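Local coordinates for DUF3120 domain-containing protein (Bordetella pertussis, PDB 6RGN) that is a type III secretion effector whose N-terminal domain, the part described here, targets membranes and probably does so by binding the lipid PIP2, at residues N58-V63 against D84-Q89; S51-E56 against G121-E126; S75-E80 against L106-A111. One frame throughout, in Å; residues are numbered along the deposited sequence. Where two conformers were deposited one is given.

Contact 1: N58-V63 against D84-Q89; sequences NNDEFV and DVRQFQ
An Asx turn at the start of the short helix 61-65 is where this all-helical membrane-targeting domain ties its N-terminal part to helix 76-90, and Asn59 and Asp60 of the turn take hold of Arg86 and Gln89. Asn59 OD1 accepts from Glu61 N, while the backbone O of Asn59 points across and takes the side-chain NE2 of Gln89 at 2.9 Å, in the carbonyl plane and on a lone pair, with a nearly straight N-H (165°). Arg86 NH2 adds a long, weak bond to the same oxygen. The Arg86 chain bends at chi2 (-38°) and chi3, which turns the guanidinium back toward the turn; there Asp60 OD1 forms a salt bridge with Arg86 NH1 at 2.8 Å, though the hydrogen bond itself is bent and weak, and NH2 adds another weak one. Asn59 O and Asp60 OD1 thus hold the guanidinium edge, Val63 CG2 sits over the centre of one face, and Gln89 OE1, using a lone pair, accepts from Arg86 NH2 somewhat out of the guanidinium plane. Deeper in, Phe62 CD2 meets Val85 CG2 at 3.9 Å. Phe62 also touches Val124 and Leu127 of helix 124-140, and Val85 Leu102 of helix 96-112, joining this seam to the helical core.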
loop_
_atom_site.group_PDB
_atom_site.type_symbol
_atom_site.label_atom_id
_atom_site.label_comp_id
_atom_site.label_asym_id
_atom_site.label_seq_id
_atom_site.Cartn_x
_atom_site.Cartn_y
_atom_site.Cartn_z
ATOM N N ASN A 58 -12.426 -3.199 3.118
ATOM C CA ASN A 58 -12.372 -4.590 3.594
ATOM C C ASN A 58 -11.273 -5.432 2.934
ATOM O O ASN A 58 -11.117 -6.538 3.388
ATOM C CB ASN A 58 -13.734 -5.262 3.411
ATOM C CG ASN A 58 -14.731 -4.698 4.392
ATOM O OD1 ASN A 58 -14.313 -4.033 5.364
ATOM N ND2 ASN A 58 -16.033 -4.886 4.140
ATOM N N ASN A 59 -10.607 -4.968 1.885
ATOM C CA ASN A 59 -9.680 -5.789 1.068
ATOM C C ASN A 59 -8.371 -6.034 1.843
ATOM O O ASN A 59 -7.871 -5.099 2.456
ATOM C CB ASN A 59 -9.378 -5.098 -0.256
ATOM C CG ASN A 59 -8.804 -6.044 -1.276
ATOM O OD1 ASN A 59 -7.594 -6.251 -1.343
ATOM N ND2 ASN A 59 -9.672 -6.590 -2.108
ATOM N N ASP A 60 -7.892 -7.267 1.896
ATOM C CA ASP A 60 -6.635 -7.651 2.592
ATOM C C ASP A 60 -5.599 -8.218 1.589
ATOM O O ASP A 60 -4.593 -8.775 2.035
ATOM C CB ASP A 60 -6.963 -8.648 3.702
ATOM C CG ASP A 60 -7.798 -8.050 4.832
ATOM O OD1 ASP A 60 -7.567 -6.893 5.175
ATOM O OD2 ASP A 60 -8.691 -8.734 5.310
ATOM N N GLU A 61 -5.840 -8.133 0.277
ATOM C CA GLU A 61 -4.934 -8.787 -0.705
ATOM C C GLU A 61 -3.525 -8.199 -0.639
ATOM O O GLU A 61 -2.534 -8.972 -0.596
ATOM C CB GLU A 61 -5.473 -8.660 -2.132
ATOM C CG GLU A 61 -6.711 -9.462 -2.389
ATOM C CD GLU A 61 -7.265 -9.189 -3.786
ATOM O OE1 GLU A 61 -6.489 -9.376 -4.762
ATOM O OE2 GLU A 61 -8.441 -8.766 -3.893
ATOM N N PHE A 62 -3.387 -6.896 -0.551
ATOM C CA PHE A 62 -2.050 -6.266 -0.494
ATOM C C PHE A 62 -1.297 -6.739 0.757
ATOM O O PHE A 62 -0.151 -7.294 0.634
ATOM C CB PHE A 62 -2.055 -4.738 -0.508
ATOM C CG PHE A 62 -0.627 -4.255 -0.564
ATOM C CD1 PHE A 62 0.122 -4.469 -1.703
ATOM C CD2 PHE A 62 0.018 -3.749 0.549
ATOM C CE1 PHE A 62 1.434 -4.047 -1.798
ATOM C CE2 PHE A 62 1.359 -3.369 0.490
ATOM C CZ PHE A 62 2.082 -3.577 -0.680
ATOM N N VAL A 63 -1.892 -6.563 1.935
ATOM C CA VAL A 63 -1.206 -7.024 3.181
ATOM C C VAL A 63 -0.955 -8.538 3.113
ATOM O O VAL A 63 0.052 -9.008 3.699
ATOM C CB VAL A 63 -1.956 -6.592 4.469
ATOM C CG1 VAL A 63 -1.297 -7.151 5.707
ATOM C CG2 VAL A 63 -1.954 -5.064 4.596
ATOM N N ASP A 84 -0.084 2.263 6.773
ATOM C CA ASP A 84 -0.653 3.321 5.914
ATOM C C ASP A 84 -1.780 2.801 4.997
ATOM O O ASP A 84 -2.722 3.579 4.719
ATOM C CB ASP A 84 0.445 3.949 5.089
ATOM C CG ASP A 84 1.397 4.829 5.907
ATOM O OD1 ASP A 84 1.127 5.059 7.088
ATOM O OD2 ASP A 84 2.401 5.299 5.307
ATOM N N VAL A 85 -1.657 1.603 4.437
ATOM C CA VAL A 85 -2.760 0.949 3.688
ATOM C C VAL A 85 -4.007 0.933 4.595
ATOM O O VAL A 85 -5.076 1.428 4.168
ATOM C CB VAL A 85 -2.428 -0.477 3.201
ATOM C CG1 VAL A 85 -3.687 -1.100 2.619
ATOM C CG2 VAL A 85 -1.330 -0.428 2.169
ATOM N N ARG A 86 -3.871 0.429 5.813
ATOM C CA ARG A 86 -5.022 0.280 6.754
ATOM C C ARG A 86 -5.590 1.650 7.181
ATOM O O ARG A 86 -6.830 1.778 7.410
ATOM C CB ARG A 86 -4.626 -0.431 8.043
ATOM C CG ARG A 86 -4.008 -1.819 7.920
ATOM C CD ARG A 86 -4.627 -2.621 6.844
ATOM N NE ARG A 86 -4.649 -4.068 7.073
ATOM C CZ ARG A 86 -5.244 -4.900 6.209
ATOM N NH1 ARG A 86 -5.238 -6.208 6.495
ATOM N NH2 ARG A 86 -5.750 -4.396 5.037
ATOM N N GLN A 87 -4.721 2.636 7.366
ATOM C CA GLN A 87 -5.179 3.974 7.789
ATOM C C GLN A 87 -6.010 4.554 6.630
ATOM O O GLN A 87 -7.045 5.158 6.902
ATOM C CB GLN A 87 -3.993 4.859 8.218
ATOM C CG GLN A 87 -4.420 6.036 9.078
ATOM C CD GLN A 87 -4.856 5.597 10.453
ATOM O OE1 GLN A 87 -4.103 4.926 11.147
ATOM N NE2 GLN A 87 -6.060 5.957 10.849
ATOM N N PHE A 88 -5.533 4.478 5.390
ATOM C CA PHE A 88 -6.310 5.005 4.248
ATOM C C PHE A 88 -7.694 4.327 4.204
ATOM O O PHE A 88 -8.686 5.032 4.156
ATOM C CB PHE A 88 -5.500 4.958 2.968
ATOM C CG PHE A 88 -6.271 5.511 1.803
ATOM C CD1 PHE A 88 -6.602 6.852 1.718
ATOM C CD2 PHE A 88 -6.701 4.656 0.824
ATOM C CE1 PHE A 88 -7.318 7.325 0.639
ATOM C CE2 PHE A 88 -7.446 5.123 -0.231
ATOM C CZ PHE A 88 -7.772 6.467 -0.317
ATOM N N GLN A 89 -7.729 2.998 4.320
ATOM C CA GLN A 89 -8.955 2.164 4.325
ATOM C C GLN A 89 -9.887 2.590 5.449
ATOM O O GLN A 89 -11.120 2.631 5.222
ATOM C CB GLN A 89 -8.595 0.691 4.548
ATOM C CG GLN A 89 -8.053 0.079 3.271
ATOM C CD GLN A 89 -7.605 -1.351 3.424
ATOM O OE1 GLN A 89 -7.025 -1.735 4.458
ATOM N NE2 GLN A 89 -7.975 -2.176 2.448
#

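Contact 2: S51-E56 against G121-E126; sequences SMRLLE and GGMVAE. Unlike the reference sequence in segment 121-126: Met123 (reference Leu).
The guanidinium of Arg53 and the carboxylate of Glu126 meet with their planes 56° apart: Glu126 OE2 lies at the guanidinium edge, close to its plane, while Leu54 CD2, from the arginine's own segment, rests over one face toward the rim, 4.0 Å above the plane. Met123 CE comes in obliquely, 3.9 Å from Arg53 NH2. This salt bridge fastens the 3-10 segment that ends at Leu55 to the first turn of helix 124-140, just after the type I turn from Gly121 to Val124. Relative to the carboxylate, Arg53 NH1 arrives above the plane, 40° out of it, and makes a fairly straight bond of 2.7 Å to Glu126 OE2. The second bond, from Arg53 NH2 to Glu126 OE1, is weak at 3.3 Å. Glu126 has CG anti to its backbone N (chi1 -170°) and an extended chain beyond, which carries the carboxylate across to the arginine. Arg53 has further partners: NH2 also pairs with Glu61 of helix 61-65, and NH1 gives a bond to Pro50 O. The guanidinium therefore links three parts of the chain, and these carboxylates and the carbonyl probably help fix its rotation. Beside the salt bridge the contact is mostly packing of carbon atoms: Ser51 CB lies against Glu126, 3.7 Å from its backbone O. Met123 CE lies 4.3 Å from Leu54 CD2, and the same side chain also touches Phe62 and Ser65 of helix 61-65. Leu54 crosses the stem of Glu126 at about a right angle, its CD1 only 3.4 Å from Glu126 CG.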
loop_
_atom_site.group_PDB
_atom_site.type_symbol
_atom_site.label_atom_id
_atom_site.label_comp_id
_atom_site.label_asym_id
_atom_site.label_seq_id
_atom_site.Cartn_x
_atom_site.Cartn_y
_atom_site.Cartn_z
ATOM N N SER A 51 -7.778 -2.433 -10.104
ATOM C CA SER A 51 -6.702 -2.114 -9.129
ATOM C C SER A 51 -7.331 -1.547 -7.855
ATOM O O SER A 51 -6.776 -1.849 -6.765
ATOM C CB SER A 51 -5.631 -1.104 -9.651
ATOM O OG SER A 51 -6.226 0.191 -9.909
ATOM N N MET A 52 -8.384 -0.726 -8.006
ATOM C CA MET A 52 -9.020 -0.038 -6.855
ATOM C C MET A 52 -9.476 -1.040 -5.780
ATOM O O MET A 52 -9.633 -0.594 -4.624
ATOM C CB MET A 52 -10.193 0.834 -7.295
ATOM C CG MET A 52 -9.705 2.064 -7.989
ATOM S SD MET A 52 -10.951 3.136 -8.618
ATOM C CE MET A 52 -11.243 4.180 -7.193
ATOM N N ARG A 53 -9.665 -2.326 -6.100
ATOM C CA ARG A 53 -10.110 -3.290 -5.055
ATOM C C ARG A 53 -9.049 -3.306 -3.953
ATOM O O ARG A 53 -9.425 -3.501 -2.818
ATOM C CB ARG A 53 -10.394 -4.695 -5.592
ATOM C CG ARG A 53 -9.139 -5.491 -5.903
ATOM C CD ARG A 53 -9.423 -6.788 -6.659
ATOM N NE ARG A 53 -8.133 -7.460 -6.667
ATOM C CZ ARG A 53 -7.128 -7.176 -7.486
ATOM N NH1 ARG A 53 -7.252 -6.236 -8.415
ATOM N NH2 ARG A 53 -5.977 -7.813 -7.363
ATOM N N LEU A 54 -7.788 -3.006 -4.271
ATOM C CA LEU A 54 -6.683 -3.141 -3.316
ATOM C C LEU A 54 -6.783 -2.126 -2.169
ATOM O O LEU A 54 -6.161 -2.407 -1.100
ATOM C CB LEU A 54 -5.339 -3.047 -4.030
ATOM C CG LEU A 54 -4.959 -4.260 -4.873
ATOM C CD1 LEU A 54 -3.604 -4.039 -5.513
ATOM C CD2 LEU A 54 -4.949 -5.543 -4.044
ATOM N N LEU A 55 -7.516 -1.018 -2.317
ATOM C CA LEU A 55 -7.677 -0.111 -1.172
ATOM C C LEU A 55 -9.139 0.015 -0.757
ATOM O O LEU A 55 -9.409 0.870 0.118
ATOM C CB LEU A 55 -7.086 1.240 -1.527
ATOM C CG LEU A 55 -5.561 1.251 -1.664
ATOM C CD1 LEU A 55 -5.184 2.582 -2.256
ATOM C CD2 LEU A 55 -4.937 1.021 -0.308
ATOM N N GLU A 56 -10.023 -0.784 -1.328
ATOM C CA GLU A 56 -11.390 -0.995 -0.800
ATOM C C GLU A 56 -11.238 -1.379 0.669
ATOM O O GLU A 56 -10.332 -2.154 0.989
ATOM C CB GLU A 56 -12.134 -2.045 -1.616
ATOM C CG GLU A 56 -12.959 -1.394 -2.706
ATOM C CD GLU A 56 -13.394 -2.253 -3.878
ATOM O OE1 GLU A 56 -13.734 -3.463 -3.671
ATOM O OE2 GLU A 56 -13.407 -1.693 -5.021
ATOM N N GLY A 121 7.371 -7.596 -2.960
ATOM C CA GLY A 121 6.741 -6.435 -3.598
ATOM C C GLY A 121 5.978 -6.733 -4.851
ATOM O O GLY A 121 5.653 -5.767 -5.582
ATOM N N GLY A 122 5.601 -7.976 -5.086
ATOM C CA GLY A 122 4.875 -8.384 -6.300
ATOM C C GLY A 122 3.580 -7.626 -6.548
ATOM O O GLY A 122 3.180 -7.554 -7.717
ATOM N N MET A 123 2.893 -7.065 -5.545
ATOM C CA MET A 123 1.614 -6.355 -5.823
ATOM C C MET A 123 1.795 -4.831 -5.738
ATOM O O MET A 123 0.783 -4.123 -5.788
ATOM C CB MET A 123 0.494 -6.802 -4.884
ATOM C CG MET A 123 0.166 -8.294 -4.979
ATOM S SD MET A 123 -1.511 -8.631 -4.344
ATOM C CE MET A 123 -2.441 -8.583 -5.875
ATOM N N VAL A 124 3.040 -4.337 -5.663
ATOM C CA VAL A 124 3.299 -2.884 -5.519
ATOM C C VAL A 124 2.817 -2.153 -6.773
ATOM O O VAL A 124 2.156 -1.117 -6.574
ATOM C CB VAL A 124 4.741 -2.539 -5.095
ATOM C CG1 VAL A 124 5.079 -1.053 -5.154
ATOM C CG2 VAL A 124 4.965 -3.034 -3.695
ATOM N N ALA A 125 3.151 -2.593 -7.989
ATOM C CA ALA A 125 2.725 -1.881 -9.218
ATOM C C ALA A 125 1.206 -1.678 -9.166
ATOM O O ALA A 125 0.701 -0.538 -9.365
ATOM C CB ALA A 125 3.113 -2.638 -10.438
ATOM N N GLU A 126 0.483 -2.734 -8.854
ATOM C CA GLU A 126 -0.992 -2.693 -8.803
ATOM C C GLU A 126 -1.455 -1.760 -7.696
ATOM O O GLU A 126 -2.383 -1.011 -7.946
ATOM C CB GLU A 126 -1.598 -4.083 -8.720
ATOM C CG GLU A 126 -3.093 -4.032 -8.908
ATOM C CD GLU A 126 -3.826 -5.370 -9.051
ATOM O OE1 GLU A 126 -3.242 -6.399 -8.650
ATOM O OE2 GLU A 126 -4.992 -5.368 -9.514
#

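Contact 3: S75-E80 against L106-A111; sequences SEALRE and LNHWEA
Leu78 and Trp109 both carry CG anti to the backbone N (chi1 -178° in each), and this lays the two side chains next to each other, pointing the same way, with the leucine against the indole. Leu78 CD1 stands over the six-membered ring of Trp109 in a CH-pi contact, 3.6 Å from its centroid and 11° off the normal; Leu78 CD2 approaches the same ring less closely, 4.0 Å from Trp109 CZ2. Nearer the backbone, Leu78 CB comes within 3.9 Å of Trp109 NE1. The motif is an antiparallel helix pair: the axes of 76-80 and 106-111 make an angle of 159° and approach to 8.8 Å. The nearest backbones are those of Ala77 and Trp109, with CA atoms 5.0 Å apart, and the small Ala77 side chain points toward the other helix. Ala77 CB touches Trp109 CA at 3.9 Å and lies oblique to the imidazole of His108, whose CD2 is 3.7 Å away. His108 thus flanks the alanine at the outer margin of the pair, while the indole lies on the buried side. Ser75 is the N-cap of helix 76-90: its OG accepts from Leu78 N at 3.0 Å, a bond that closes the first turn just where Leu78 begins its run toward the tryptophan. The polar edge of this site is completed from helix 114-120, since Glu116 OE1 is hydrogen-bonded to both Ser75 OG and Trp109 NE1. That shared carboxylate oxygen gives the buried indole N-H its acceptor and joins the helix cap to the ring. Phe117 of the same helix meets the indole edge-to-face, Val124 of helix 124-140 also packs on it, and Val81 continues the packing along helix 76-90, so Trp109 stands where four helices come together.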
loop_
_atom_site.group_PDB
_atom_site.type_symbol
_atom_site.label_atom_id
_atom_site.label_comp_id
_atom_site.label_asym_id
_atom_site.label_seq_id
_atom_site.Cartn_x
_atom_site.Cartn_y
_atom_site.Cartn_z
ATOM N N SER A 75 10.454 -5.445 7.910
ATOM C CA SER A 75 11.224 -4.215 8.213
ATOM C C SER A 75 10.243 -3.165 8.735
ATOM O O SER A 75 9.041 -3.267 8.426
ATOM C CB SER A 75 11.926 -3.662 7.027
ATOM O OG SER A 75 10.974 -3.240 6.050
ATOM N N GLU A 76 10.764 -2.175 9.452
ATOM C CA GLU A 76 9.984 -1.014 9.960
ATOM C C GLU A 76 9.371 -0.343 8.736
ATOM O O GLU A 76 8.218 0.042 8.813
ATOM C CB GLU A 76 10.846 -0.044 10.786
ATOM C CG GLU A 76 10.091 1.178 11.301
ATOM C CD GLU A 76 10.845 2.058 12.304
ATOM O OE1 GLU A 76 10.194 2.944 12.964
ATOM O OE2 GLU A 76 12.092 1.864 12.464
ATOM N N ALA A 77 10.099 -0.263 7.629
ATOM C CA ALA A 77 9.618 0.406 6.393
ATOM C C ALA A 77 8.368 -0.330 5.885
ATOM O O ALA A 77 7.401 0.349 5.521
ATOM C CB ALA A 77 10.674 0.434 5.354
ATOM N N LEU A 78 8.382 -1.654 5.925
ATOM C CA LEU A 78 7.249 -2.474 5.405
ATOM C C LEU A 78 6.103 -2.334 6.422
ATOM O O LEU A 78 4.966 -2.232 5.965
ATOM C CB LEU A 78 7.653 -3.934 5.250
ATOM C CG LEU A 78 6.559 -4.830 4.685
ATOM C CD1 LEU A 78 5.862 -4.187 3.516
ATOM C CD2 LEU A 78 7.065 -6.220 4.277
ATOM N N ARG A 79 6.360 -2.333 7.727
ATOM C CA ARG A 79 5.278 -2.189 8.749
ATOM C C ARG A 79 4.582 -0.827 8.579
ATOM O O ARG A 79 3.380 -0.772 8.650
ATOM C CB ARG A 79 5.804 -2.252 10.177
ATOM C CG ARG A 79 6.235 -3.642 10.605
ATOM C CD ARG A 79 6.604 -3.552 12.082
ATOM N NE ARG A 79 7.936 -4.104 12.166
ATOM C CZ ARG A 79 9.011 -3.493 12.685
ATOM N NH1 ARG A 79 10.167 -4.143 12.659
ATOM N NH2 ARG A 79 8.958 -2.270 13.209
ATOM N N GLU A 80 5.334 0.222 8.240
ATOM C CA GLU A 80 4.727 1.555 7.984
ATOM C C GLU A 80 3.873 1.508 6.717
ATOM O O GLU A 80 2.818 2.137 6.692
ATOM C CB GLU A 80 5.749 2.677 7.820
ATOM C CG GLU A 80 5.092 4.054 7.924
ATOM C CD GLU A 80 4.541 4.283 9.322
ATOM O OE1 GLU A 80 5.294 3.996 10.268
ATOM O OE2 GLU A 80 3.340 4.688 9.470
ATOM N N LEU A 106 5.754 3.646 0.365
ATOM C CA LEU A 106 6.187 2.675 -0.674
ATOM C C LEU A 106 7.537 3.065 -1.280
ATOM O O LEU A 106 8.417 2.147 -1.380
ATOM C CB LEU A 106 5.114 2.526 -1.760
ATOM C CG LEU A 106 3.797 1.894 -1.328
ATOM C CD1 LEU A 106 2.706 2.148 -2.379
ATOM C CD2 LEU A 106 3.960 0.389 -1.156
ATOM N N ASN A 107 7.789 4.358 -1.583
ATOM C CA ASN A 107 9.109 4.801 -2.077
ATOM C C ASN A 107 10.178 4.544 -1.005
ATOM O O ASN A 107 11.258 4.025 -1.355
ATOM C CB ASN A 107 9.089 6.277 -2.427
ATOM C CG ASN A 107 8.067 6.591 -3.522
ATOM O OD1 ASN A 107 7.689 5.696 -4.287
ATOM N ND2 ASN A 107 7.719 7.861 -3.674
ATOM N N HIS A 108 9.899 4.896 0.268
ATOM C CA HIS A 108 10.871 4.658 1.364
ATOM C C HIS A 108 11.209 3.163 1.456
ATOM O O HIS A 108 12.382 2.841 1.710
ATOM C CB HIS A 108 10.364 5.192 2.685
ATOM C CG HIS A 108 11.284 4.837 3.815
ATOM N ND1 HIS A 108 12.561 5.376 3.914
ATOM C CD2 HIS A 108 11.124 4.056 4.917
ATOM C CE1 HIS A 108 13.181 4.881 4.980
ATOM N NE2 HIS A 108 12.327 4.096 5.616
ATOM N N TRP A 109 10.208 2.295 1.358
ATOM C CA TRP A 109 10.422 0.825 1.439
ATOM C C TRP A 109 11.317 0.369 0.273
ATOM O O TRP A 109 12.266 -0.408 0.510
ATOM C CB TRP A 109 9.071 0.112 1.484
ATOM C CG TRP A 109 9.159 -1.378 1.605
ATOM C CD1 TRP A 109 10.122 -2.100 2.246
ATOM C CD2 TRP A 109 8.324 -2.321 0.928
ATOM N NE1 TRP A 109 9.919 -3.434 2.073
ATOM C CE2 TRP A 109 8.835 -3.605 1.236
ATOM C CE3 TRP A 109 7.178 -2.207 0.131
ATOM C CZ2 TRP A 109 8.218 -4.761 0.780
ATOM C CZ3 TRP A 109 6.578 -3.351 -0.317
ATOM C CH2 TRP A 109 7.086 -4.615 0.006
ATOM N N GLU A 110 10.982 0.809 -0.956
ATOM C CA GLU A 110 11.756 0.453 -2.162
ATOM C C GLU A 110 13.186 0.962 -2.046
ATOM O O GLU A 110 14.057 0.212 -2.446
ATOM C CB GLU A 110 11.078 0.949 -3.422
ATOM C CG GLU A 110 11.708 0.448 -4.731
ATOM C CD GLU A 110 10.883 0.939 -5.933
ATOM O OE1 GLU A 110 9.903 1.722 -5.708
ATOM O OE2 GLU A 110 11.171 0.502 -7.076
ATOM N N ALA A 111 13.401 2.173 -1.547
ATOM C CA ALA A 111 14.753 2.739 -1.397
ATOM C C ALA A 111 15.530 1.971 -0.328
ATOM O O ALA A 111 16.740 1.855 -0.516
ATOM C CB ALA A 111 14.666 4.190 -1.034
#

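From the N terminus the chain first lays down 51-56, which waits until 121-126 to close contact 2, the widest loop of the three. Contacts 1 and 3 both fall within that loop. Segment 58-63 reaches helix 76-90 at 84-89, but segment 75-80 has already opened contact 3, which ends only at 106-111, so these two cross along the sequence while sharing one helix. They lie on opposite sides of the chain's centre. Contacts 1 and 2 adjoin through the salt bridge of Arg53 with Glu61, and contacts 2 and 3 through Val124 against Trp109. Together they bind the N-terminal segment and helices 61-65, 76-90, 96-112 and 124-140 into one bundle.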